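PDB 6GRH: microcin B17-processing protein McbC from Escherichia coli str. K-12 substr. MG1655, which is an FMN-containing oxidoreductase of the nitroreductase family, needed to process the inactive microcin B17 precursor into the active peptide antibiotic. Local coordinates for residues N142-Y150 with L159-L170; P185-F195 with T253-D264. All coordinates share one frame; numbering follows the deposited sequence. Where two conformers were deposited one is given.

Contact 1: residues N142-Y150 with L159-L170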
loop_
_atom_site.group_PDB
_atom_site.type_symbol
_atom_site.label_atom_id
_atom_site.label_comp_id
_atom_site.label_asym_id
_atom_site.label_seq_id
_atom_site.Cartn_x
_atom_site.Cartn_y
_atom_site.Cartn_z
ATOM N N ASN D 142 4.552 44.856 4.459
ATOM C CA ASN D 142 4.680 43.818 5.482
ATOM C C ASN D 142 4.167 44.282 6.854
ATOM O O ASN D 142 4.162 45.464 7.146
ATOM C CB ASN D 142 6.143 43.383 5.591
ATOM C CG ASN D 142 6.299 41.933 6.022
ATOM O OD1 ASN D 142 5.345 41.273 6.445
ATOM N ND2 ASN D 142 7.518 41.438 5.940
ATOM N N TRP D 143 3.736 43.329 7.680
ATOM C CA TRP D 143 3.266 43.622 9.039
ATOM C C TRP D 143 4.439 43.713 10.001
ATOM O O TRP D 143 4.500 44.602 10.825
ATOM C CB TRP D 143 2.308 42.537 9.524
ATOM C CG TRP D 143 1.033 42.505 8.778
ATOM C CD1 TRP D 143 -0.118 43.179 9.089
ATOM C CD2 TRP D 143 0.766 41.781 7.582
ATOM N NE1 TRP D 143 -1.091 42.893 8.163
ATOM C CE2 TRP D 143 -0.567 42.049 7.221
ATOM C CE3 TRP D 143 1.525 40.926 6.776
ATOM C CZ2 TRP D 143 -1.159 41.493 6.086
ATOM C CZ3 TRP D 143 0.934 40.376 5.642
ATOM C CH2 TRP D 143 -0.390 40.666 5.309
ATOM N N GLN D 144 5.344 42.751 9.904
ATOM C CA GLN D 144 6.508 42.648 10.762
ATOM C C GLN D 144 7.735 42.562 9.853
ATOM O O GLN D 144 7.863 41.612 9.081
ATOM C CB GLN D 144 6.383 41.378 11.612
ATOM C CG GLN D 144 7.492 41.181 12.625
ATOM C CD GLN D 144 7.214 40.022 13.546
ATOM O OE1 GLN D 144 7.396 38.866 13.184
ATOM N NE2 GLN D 144 6.750 40.323 14.743
ATOM N N ALA D 145 8.621 43.548 9.952
ATOM C CA ALA D 145 9.800 43.636 9.096
ATOM C C ALA D 145 10.612 42.341 9.126
ATOM O O ALA D 145 11.013 41.875 10.191
ATOM C CB ALA D 145 10.682 44.820 9.514
ATOM N N GLY D 146 10.823 41.753 7.955
ATOM C CA GLY D 146 11.676 40.577 7.818
ATOM C C GLY D 146 10.987 39.239 7.991
ATOM O O GLY D 146 11.607 38.210 7.768
ATOM N N THR D 147 9.718 39.235 8.384
ATOM C CA THR D 147 8.942 38.006 8.479
ATOM C C THR D 147 8.164 37.858 7.182
ATOM O O THR D 147 7.373 38.738 6.839
ATOM C CB THR D 147 7.993 38.057 9.677
ATOM O OG1 THR D 147 8.776 38.204 10.857
ATOM C CG2 THR D 147 7.142 36.803 9.770
ATOM N N ASN D 148 8.415 36.765 6.459
ATOM C CA ASN D 148 7.796 36.542 5.155
ATOM C C ASN D 148 6.852 35.379 5.077
ATOM O O ASN D 148 6.247 35.186 4.045
ATOM C CB ASN D 148 8.868 36.397 4.094
ATOM C CG ASN D 148 9.543 37.698 3.806
ATOM O OD1 ASN D 148 8.869 38.707 3.605
ATOM N ND2 ASN D 148 10.876 37.704 3.816
ATOM N N VAL D 149 6.734 34.600 6.148
ATOM C CA VAL D 149 5.718 33.556 6.238
ATOM C C VAL D 149 4.920 33.812 7.501
ATOM O O VAL D 149 5.502 34.086 8.539
ATOM C CB VAL D 149 6.330 32.151 6.303
ATOM C CG1 VAL D 149 5.240 31.112 6.264
ATOM C CG2 VAL D 149 7.291 31.924 5.147
ATOM N N TYR D 150 3.601 33.709 7.391
ATOM C CA TYR D 150 2.688 33.883 8.507
ATOM C C TYR D 150 1.693 32.749 8.454
ATOM O O TYR D 150 1.517 32.132 7.406
ATOM C CB TYR D 150 1.922 35.214 8.397
ATOM C CG TYR D 150 2.762 36.460 8.480
ATOM C CD1 TYR D 150 3.330 37.033 7.332
ATOM C CD2 TYR D 150 2.972 37.091 9.694
ATOM C CE1 TYR D 150 4.089 38.182 7.404
ATOM C CE2 TYR D 150 3.745 38.244 9.774
ATOM C CZ TYR D 150 4.295 38.785 8.632
ATOM O OH TYR D 150 5.065 39.914 8.733
ATOM N N LEU D 159 -2.717 37.072 12.380
ATOM C CA LEU D 159 -1.614 36.423 11.705
ATOM C C LEU D 159 -0.567 36.106 12.761
ATOM O O LEU D 159 -0.210 36.975 13.563
ATOM C CB LEU D 159 -1.013 37.335 10.638
ATOM C CG LEU D 159 -1.797 37.646 9.371
ATOM C CD1 LEU D 159 -1.129 38.783 8.619
ATOM C CD2 LEU D 159 -1.894 36.427 8.490
ATOM N N GLU D 160 -0.079 34.866 12.740
ATOM C CA GLU D 160 0.997 34.402 13.598
ATOM C C GLU D 160 2.317 34.368 12.785
ATOM O O GLU D 160 2.333 33.813 11.695
ATOM C CB GLU D 160 0.587 33.011 14.066
ATOM C CG GLU D 160 1.475 32.321 15.077
ATOM C CD GLU D 160 0.956 30.917 15.433
ATOM O OE1 GLU D 160 0.330 30.220 14.577
ATOM O OE2 GLU D 160 1.198 30.494 16.580
ATOM N N PRO D 161 3.415 34.990 13.281
ATOM C CA PRO D 161 4.672 34.903 12.557
ATOM C C PRO D 161 5.208 33.477 12.478
ATOM O O PRO D 161 5.181 32.774 13.468
ATOM C CB PRO D 161 5.613 35.768 13.389
ATOM C CG PRO D 161 4.728 36.780 13.988
ATOM C CD PRO D 161 3.477 36.025 14.324
ATOM N N VAL D 162 5.672 33.067 11.302
ATOM C CA VAL D 162 6.179 31.717 11.090
ATOM C C VAL D 162 7.655 31.661 10.706
ATOM O O VAL D 162 8.384 30.856 11.284
ATOM C CB VAL D 162 5.300 30.972 10.068
ATOM C CG1 VAL D 162 5.916 29.640 9.632
ATOM C CG2 VAL D 162 3.910 30.749 10.657
ATOM N N ALA D 163 8.104 32.461 9.739
ATOM C CA ALA D 163 9.485 32.360 9.235
ATOM C C ALA D 163 10.028 33.672 8.704
ATOM O O ALA D 163 9.291 34.500 8.171
ATOM C CB ALA D 163 9.589 31.293 8.158
ATOM N N THR D 164 11.335 33.834 8.868
ATOM C CA THR D 164 12.075 34.970 8.378
ATOM C C THR D 164 12.978 34.581 7.199
ATOM O O THR D 164 14.030 35.185 7.018
ATOM C CB THR D 164 12.966 35.521 9.502
ATOM O OG1 THR D 164 13.858 34.490 9.929
ATOM C CG2 THR D 164 12.139 35.967 10.702
ATOM N N CYS D 165 12.595 33.588 6.401
ATOM C CA CYS D 165 13.323 33.309 5.157
ATOM C C CYS D 165 13.136 34.494 4.220
ATOM O O CYS D 165 12.120 35.201 4.314
ATOM C CB CYS D 165 12.818 32.048 4.483
ATOM S SG CYS D 165 11.018 31.944 4.389
ATOM N N ASN D 166 14.112 34.756 3.348
ATOM C CA ASN D 166 13.975 35.890 2.423
ATOM C C ASN D 166 12.919 35.577 1.364
ATOM O O ASN D 166 12.531 34.415 1.176
ATOM C CB ASN D 166 15.309 36.346 1.789
ATOM C CG ASN D 166 16.058 35.231 1.064
ATOM O OD1 ASN D 166 15.482 34.396 0.374
ATOM N ND2 ASN D 166 17.361 35.238 1.210
ATOM N N THR D 167 12.474 36.626 0.687
ATOM C CA THR D 167 11.426 36.542 -0.314
ATOM C C THR D 167 11.832 35.686 -1.536
ATOM O O THR D 167 11.002 34.969 -2.106
ATOM C CB THR D 167 11.016 37.973 -0.716
ATOM O OG1 THR D 167 9.589 38.085 -0.707
ATOM C CG2 THR D 167 11.595 38.376 -2.072
ATOM N N GLN D 168 13.115 35.733 -1.902
ATOM C CA GLN D 168 13.661 34.921 -3.027
ATOM C C GLN D 168 13.654 33.403 -2.779
ATOM O O GLN D 168 13.310 32.627 -3.677
ATOM C CB GLN D 168 15.071 35.376 -3.388
ATOM C CG GLN D 168 15.141 36.825 -3.884
ATOM C CD GLN D 168 15.369 37.876 -2.783
ATOM O OE1 GLN D 168 15.360 37.581 -1.572
ATOM N NE2 GLN D 168 15.575 39.118 -3.210
ATOM N N SER D 169 14.016 32.977 -1.567
ATOM C CA SER D 169 13.956 31.545 -1.195
ATOM C C SER D 169 12.539 30.998 -1.240
ATOM O O SER D 169 12.313 29.884 -1.708
ATOM C CB SER D 169 14.492 31.304 0.217
ATOM O OG SER D 169 15.830 31.729 0.330
ATOM N N LEU D 170 11.589 31.772 -0.716
ATOM C CA LEU D 170 10.197 31.371 -0.734
ATOM C C LEU D 170 9.677 31.245 -2.128
ATOM O O LEU D 170 8.973 30.299 -2.422
ATOM C CB LEU D 170 9.281 32.371 -0.020
ATOM C CG LEU D 170 9.033 32.194 1.454
ATOM C CD1 LEU D 170 8.241 33.393 1.957
ATOM C CD2 LEU D 170 8.309 30.880 1.732
#

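Contact 2: residues P185-F195 with T253-D264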
loop_
_atom_site.group_PDB
_atom_site.type_symbol
_atom_site.label_atom_id
_atom_site.label_comp_id
_atom_site.label_asym_id
_atom_site.label_seq_id
_atom_site.Cartn_x
_atom_site.Cartn_y
_atom_site.Cartn_z
ATOM N N PRO D 185 4.460 37.112 -8.731
ATOM C CA PRO D 185 3.332 37.381 -7.849
ATOM C C PRO D 185 3.754 38.156 -6.593
ATOM O O PRO D 185 4.908 38.086 -6.183
ATOM C CB PRO D 185 2.801 35.990 -7.494
ATOM C CG PRO D 185 3.678 35.001 -8.168
ATOM C CD PRO D 185 4.865 35.704 -8.722
ATOM N N HIS D 186 2.811 38.873 -5.986
ATOM C CA HIS D 186 3.054 39.585 -4.731
ATOM C C HIS D 186 3.097 38.659 -3.523
ATOM O O HIS D 186 3.901 38.850 -2.616
ATOM C CB HIS D 186 1.991 40.664 -4.494
ATOM C CG HIS D 186 2.186 41.898 -5.322
ATOM N ND1 HIS D 186 1.608 42.064 -6.564
ATOM C CD2 HIS D 186 2.888 43.026 -5.080
ATOM C CE1 HIS D 186 1.938 43.249 -7.045
ATOM N NE2 HIS D 186 2.724 43.850 -6.169
ATOM N N PHE D 187 2.207 37.676 -3.490
ATOM C CA PHE D 187 2.146 36.767 -2.369
ATOM C C PHE D 187 1.508 35.460 -2.773
ATOM O O PHE D 187 0.976 35.345 -3.876
ATOM C CB PHE D 187 1.413 37.425 -1.176
ATOM C CG PHE D 187 -0.062 37.669 -1.382
ATOM C CD1 PHE D 187 -0.516 38.810 -2.013
ATOM C CD2 PHE D 187 -1.004 36.780 -0.862
ATOM C CE1 PHE D 187 -1.888 39.070 -2.157
ATOM C CE2 PHE D 187 -2.367 37.013 -1.028
ATOM C CZ PHE D 187 -2.805 38.176 -1.668
ATOM N N ALA D 188 1.614 34.470 -1.886
ATOM C CA ALA D 188 0.927 33.199 -2.049
ATOM C C ALA D 188 0.192 32.805 -0.801
ATOM O O ALA D 188 0.550 33.211 0.286
ATOM C CB ALA D 188 1.913 32.108 -2.419
ATOM N N LEU D 189 -0.848 32.003 -0.975
ATOM C CA LEU D 189 -1.415 31.240 0.129
ATOM C C LEU D 189 -0.990 29.797 -0.069
ATOM O O LEU D 189 -0.990 29.293 -1.202
ATOM C CB LEU D 189 -2.933 31.383 0.208
ATOM C CG LEU D 189 -3.454 32.796 0.492
ATOM C CD1 LEU D 189 -4.968 32.767 0.491
ATOM C CD2 LEU D 189 -2.888 33.357 1.800
ATOM N N VAL D 190 -0.607 29.145 1.025
ATOM C CA VAL D 190 -0.262 27.733 1.030
ATOM C C VAL D 190 -1.216 27.006 1.990
ATOM O O VAL D 190 -1.301 27.348 3.172
ATOM C CB VAL D 190 1.197 27.508 1.447
ATOM C CG1 VAL D 190 1.563 26.036 1.323
ATOM C CG2 VAL D 190 2.149 28.333 0.605
ATOM N N TYR D 191 -1.955 26.031 1.468
ATOM C CA TYR D 191 -2.952 25.301 2.232
ATOM C C TYR D 191 -2.335 23.982 2.657
ATOM O O TYR D 191 -1.880 23.226 1.797
ATOM C CB TYR D 191 -4.213 25.050 1.393
ATOM C CG TYR D 191 -4.863 26.289 0.889
ATOM C CD1 TYR D 191 -5.938 26.861 1.575
ATOM C CD2 TYR D 191 -4.395 26.932 -0.281
ATOM C CE1 TYR D 191 -6.528 28.040 1.117
ATOM C CE2 TYR D 191 -4.995 28.098 -0.765
ATOM C CZ TYR D 191 -6.061 28.647 -0.060
ATOM O OH TYR D 191 -6.683 29.772 -0.513
ATOM N N CYS D 192 -2.333 23.708 3.961
ATOM C CA CYS D 192 -1.630 22.565 4.525
ATOM C C CYS D 192 -2.547 21.682 5.360
ATOM O O CYS D 192 -3.345 22.176 6.140
ATOM C CB CYS D 192 -0.491 23.036 5.412
ATOM S SG CYS D 192 0.735 24.005 4.505
ATOM N N ILE D 193 -2.381 20.377 5.206
ATOM C CA ILE D 193 -3.105 19.386 5.972
ATOM C C ILE D 193 -2.307 18.992 7.221
ATOM O O ILE D 193 -1.124 18.668 7.124
ATOM C CB ILE D 193 -3.410 18.119 5.146
ATOM C CG1 ILE D 193 -4.311 17.161 5.950
ATOM C CG2 ILE D 193 -2.157 17.393 4.663
ATOM C CD1 ILE D 193 -4.762 15.979 5.135
ATOM N N ILE D 194 -2.963 19.005 8.375
ATOM C CA ILE D 194 -2.405 18.398 9.580
ATOM C C ILE D 194 -2.914 16.961 9.611
ATOM O O ILE D 194 -4.096 16.737 9.870
ATOM C CB ILE D 194 -2.834 19.160 10.848
ATOM C CG1 ILE D 194 -2.356 20.604 10.752
ATOM C CG2 ILE D 194 -2.271 18.462 12.098
ATOM C CD1 ILE D 194 -2.776 21.436 11.930
ATOM N N PHE D 195 -2.042 15.995 9.381
ATOM C CA PHE D 195 -2.503 14.607 9.142
ATOM C C PHE D 195 -3.357 14.073 10.268
ATOM O O PHE D 195 -4.450 13.553 10.039
ATOM C CB PHE D 195 -1.353 13.649 8.892
ATOM C CG PHE D 195 -0.632 13.898 7.593
ATOM C CD1 PHE D 195 -1.220 13.574 6.387
ATOM C CD2 PHE D 195 0.633 14.474 7.588
ATOM C CE1 PHE D 195 -0.549 13.789 5.186
ATOM C CE2 PHE D 195 1.310 14.693 6.387
ATOM C CZ PHE D 195 0.706 14.350 5.186
ATOM N N THR D 253 4.084 15.975 10.598
ATOM C CA THR D 253 2.790 16.423 11.097
ATOM C C THR D 253 1.934 17.066 10.035
ATOM O O THR D 253 0.710 16.873 10.042
ATOM C CB THR D 253 3.033 17.423 12.241
ATOM O OG1 THR D 253 3.603 16.717 13.335
ATOM C CG2 THR D 253 1.769 18.098 12.725
ATOM N N VAL D 254 2.567 17.863 9.158
ATOM C CA VAL D 254 1.860 18.785 8.268
ATOM C C VAL D 254 2.514 18.824 6.871
ATOM O O VAL D 254 3.746 18.724 6.740
ATOM C CB VAL D 254 1.695 20.186 8.924
ATOM C CG1 VAL D 254 3.022 20.800 9.337
ATOM C CG2 VAL D 254 0.938 21.159 8.040
ATOM N N ALA D 255 1.683 18.861 5.829
ATOM C CA ALA D 255 2.160 18.818 4.439
ATOM C C ALA D 255 1.385 19.867 3.621
ATOM O O ALA D 255 0.202 20.015 3.805
ATOM C CB ALA D 255 2.012 17.412 3.838
ATOM N N PRO D 256 2.082 20.619 2.737
ATOM C CA PRO D 256 1.402 21.545 1.819
ATOM C C PRO D 256 0.620 20.810 0.717
ATOM O O PRO D 256 1.181 19.981 0.022
ATOM C CB PRO D 256 2.564 22.354 1.227
ATOM C CG PRO D 256 3.724 21.418 1.259
ATOM C CD PRO D 256 3.549 20.604 2.509
ATOM N N LEU D 257 -0.671 21.074 0.601
ATOM C CA LEU D 257 -1.512 20.424 -0.406
ATOM C C LEU D 257 -1.554 21.166 -1.738
ATOM O O LEU D 257 -1.632 20.544 -2.789
ATOM C CB LEU D 257 -2.951 20.230 0.116
ATOM C CG LEU D 257 -3.136 19.236 1.247
ATOM C CD1 LEU D 257 -4.578 19.165 1.682
ATOM C CD2 LEU D 257 -2.636 17.863 0.846
ATOM N N ILE D 258 -1.545 22.495 -1.676
ATOM C CA ILE D 258 -1.729 23.329 -2.850
ATOM C C ILE D 258 -1.252 24.735 -2.515
ATOM O O ILE D 258 -1.304 25.176 -1.354
ATOM C CB ILE D 258 -3.201 23.281 -3.343
ATOM C CG1 ILE D 258 -3.344 23.711 -4.787
ATOM C CG2 ILE D 258 -4.132 24.082 -2.455
ATOM C CD1 ILE D 258 -2.755 22.729 -5.772
ATOM N N VAL D 259 -0.732 25.403 -3.530
ATOM C CA VAL D 259 -0.273 26.780 -3.430
ATOM C C VAL D 259 -1.213 27.636 -4.282
ATOM O O VAL D 259 -1.787 27.153 -5.266
ATOM C CB VAL D 259 1.196 26.885 -3.900
ATOM C CG1 VAL D 259 1.649 28.340 -4.029
ATOM C CG2 VAL D 259 2.116 26.136 -2.937
ATOM N N GLN D 260 -1.400 28.888 -3.897
ATOM C CA GLN D 260 -2.248 29.808 -4.656
ATOM C C GLN D 260 -1.566 31.149 -4.711
ATOM O O GLN D 260 -1.360 31.794 -3.679
ATOM C CB GLN D 260 -3.637 29.933 -4.035
ATOM C CG GLN D 260 -4.653 30.675 -4.887
ATOM C CD GLN D 260 -6.043 30.635 -4.286
ATOM O OE1 GLN D 260 -6.207 30.364 -3.090
ATOM N NE2 GLN D 260 -7.055 30.965 -5.100
ATOM N N PHE D 261 -1.210 31.558 -5.915
ATOM C CA PHE D 261 -0.495 32.820 -6.134
ATOM C C PHE D 261 -1.472 33.958 -6.350
ATOM O O PHE D 261 -2.531 33.750 -6.931
ATOM C CB PHE D 261 0.421 32.699 -7.354
ATOM C CG PHE D 261 1.606 31.808 -7.125
ATOM C CD1 PHE D 261 2.607 32.190 -6.239
ATOM C CD2 PHE D 261 1.727 30.600 -7.778
ATOM C CE1 PHE D 261 3.699 31.385 -6.019
ATOM C CE2 PHE D 261 2.829 29.794 -7.573
ATOM C CZ PHE D 261 3.811 30.175 -6.680
ATOM N N PHE D 262 -1.101 35.150 -5.879
ATOM C CA PHE D 262 -1.925 36.345 -6.025
ATOM C C PHE D 262 -1.081 37.511 -6.464
ATOM O O PHE D 262 0.083 37.646 -6.053
ATOM C CB PHE D 262 -2.602 36.724 -4.709
ATOM C CG PHE D 262 -3.577 35.703 -4.225
ATOM C CD1 PHE D 262 -3.143 34.627 -3.454
ATOM C CD2 PHE D 262 -4.921 35.789 -4.573
ATOM C CE1 PHE D 262 -4.034 33.679 -3.004
ATOM C CE2 PHE D 262 -5.819 34.829 -4.133
ATOM C CZ PHE D 262 -5.378 33.775 -3.351
ATOM N N GLY D 263 -1.694 38.386 -7.249
ATOM C CA GLY D 263 -1.003 39.549 -7.750
ATOM C C GLY D 263 -1.703 40.301 -8.861
ATOM O O GLY D 263 -2.928 40.223 -9.011
ATOM N N ASP D 264 -0.894 41.047 -9.615
ATOM C CA ASP D 264 -1.344 41.834 -10.778
ATOM C C ASP D 264 -0.813 41.219 -12.074
ATOM O O ASP D 264 0.230 40.543 -12.082
ATOM C CB ASP D 264 -0.846 43.277 -10.687
ATOM C CG ASP D 264 -1.221 43.956 -9.374
ATOM O OD1 ASP D 264 -2.315 43.648 -8.833
ATOM O OD2 ASP D 264 -0.415 44.788 -8.891
#

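Contact 1: residues N142-Y150 with L159-L170
Val149 wedges its CG2 methyl between Ala163, Cys165 and Leu170, and this is the tight part of the contact: CG2 lies 3.6 Å from Leu170 CD1 and 3.8 Å from Cys165 SG, while CG1, anti to the backbone N (chi1 -175°), meets Val162 CG1. The backbone carries two classic beta bulges, Asn148 and Val149 opposite Ala163, and Val162 and Ala163 opposite Val149. Ala163 O accepts from both Asn148 N and Val149 N, and Val149 O from both Val162 N and Ala163 N, the latter two reaching it from one face of its carbonyl plane. Beyond the strand pairing, the Asn148 amide turns its ND2 to Cys165 O at 2.8 Å in a nearly straight bond (174°), with Arg135 holding OD1. At the other end Leu159 CD1 sits over the centre of the six-membered ring of Trp143, 3.5 Å from the centroid, a CH-pi contact; the indole NE1 is held by Glu101.

The turn side is looser. Gln144, its chain extended, brings OE1 across Pro161 at 3.5 Å from CG and accepts there from Thr147 OG1 in the carbonyl plane, while exposed Thr164 makes loose contacts, its CA-H toward Gly146 O and its CG2 near Thr147 OG1. Around the turn, Tyr150 OH donates to Asn142 OD1 at 2.7 Å and accepts from Gln144 N, and Asn142 ND2 reaches Thr147 O. The chemistry thus joins an apolar cluster round Val149, backed by the helix starting at Thr167, to a polar network that ties the type II turn of Gln144-Thr147 to the hairpin and fixes the amide of Asn142 and the phenol of Tyr150.

Contact 2: residues P185-F195 with T253-D264
With chi1 at 68°, Phe187 places its ring between its own backbone N and carbonyl carbon, whereas Phe262 has its ring anti to the carbonyl carbon; these settings lay the two rings nearly parallel, planes 10° apart, but offset enough to leave little stacking. One face of the Phe187 ring is instead met by Phe262 CB, 3.6 Å from the centroid. Farther round the Phe262 ring, CE1 meets Leu189 CG at 3.7 Å.

Further along the same face, Tyr191 OH donates to Gln260 OE1 at 2.7 Å, almost in line with the C=O (177°), while Asn232 holds Gln260 NE2. Tyr191 CD2 also rests on Ile258 CG2 at 3.6 Å. Ile258 touches FMN as well, so this strand borders the flavin. A classic beta bulge sets both Leu257 and Ile258 opposite Tyr191, Leu257 N binding Tyr191 O at 2.7 Å. On the opposite face, Pro185 CG lies 3.6 Å from Phe261 CD1, and Val190 packs alongside Pro256 and Val259.

The chemistry is that of a buried antiparallel core pair: mostly apolar side chains on both faces, with the polar tips of Tyr191 and Gln260 satisfied by each other and by Asn232.

In the fold
Contacts 1 and 2 come in series along the chain and reach one antiparallel sheet, ordered 158-163, 149-153, 129-135, 187-194, 254-263, 231-235. Contact 1 joins the two strands of the hairpin at one margin of the chain's own sheet; contact 2 pairs two inner strands, separated by 57 residues, largely helical, including the long helix 204-227. Their centres lie 14 Å apart and their nearest atoms about 6 Å, without touching, because strand 129-135 runs between them and bonds to both 149-153 and 187-194. Leu159 extends the sheet into the second McbC subunit. The sheet of this nitroreductase-family domain thus meets that subunit both at its hairpin edge and beside the flavin-touching Ile258.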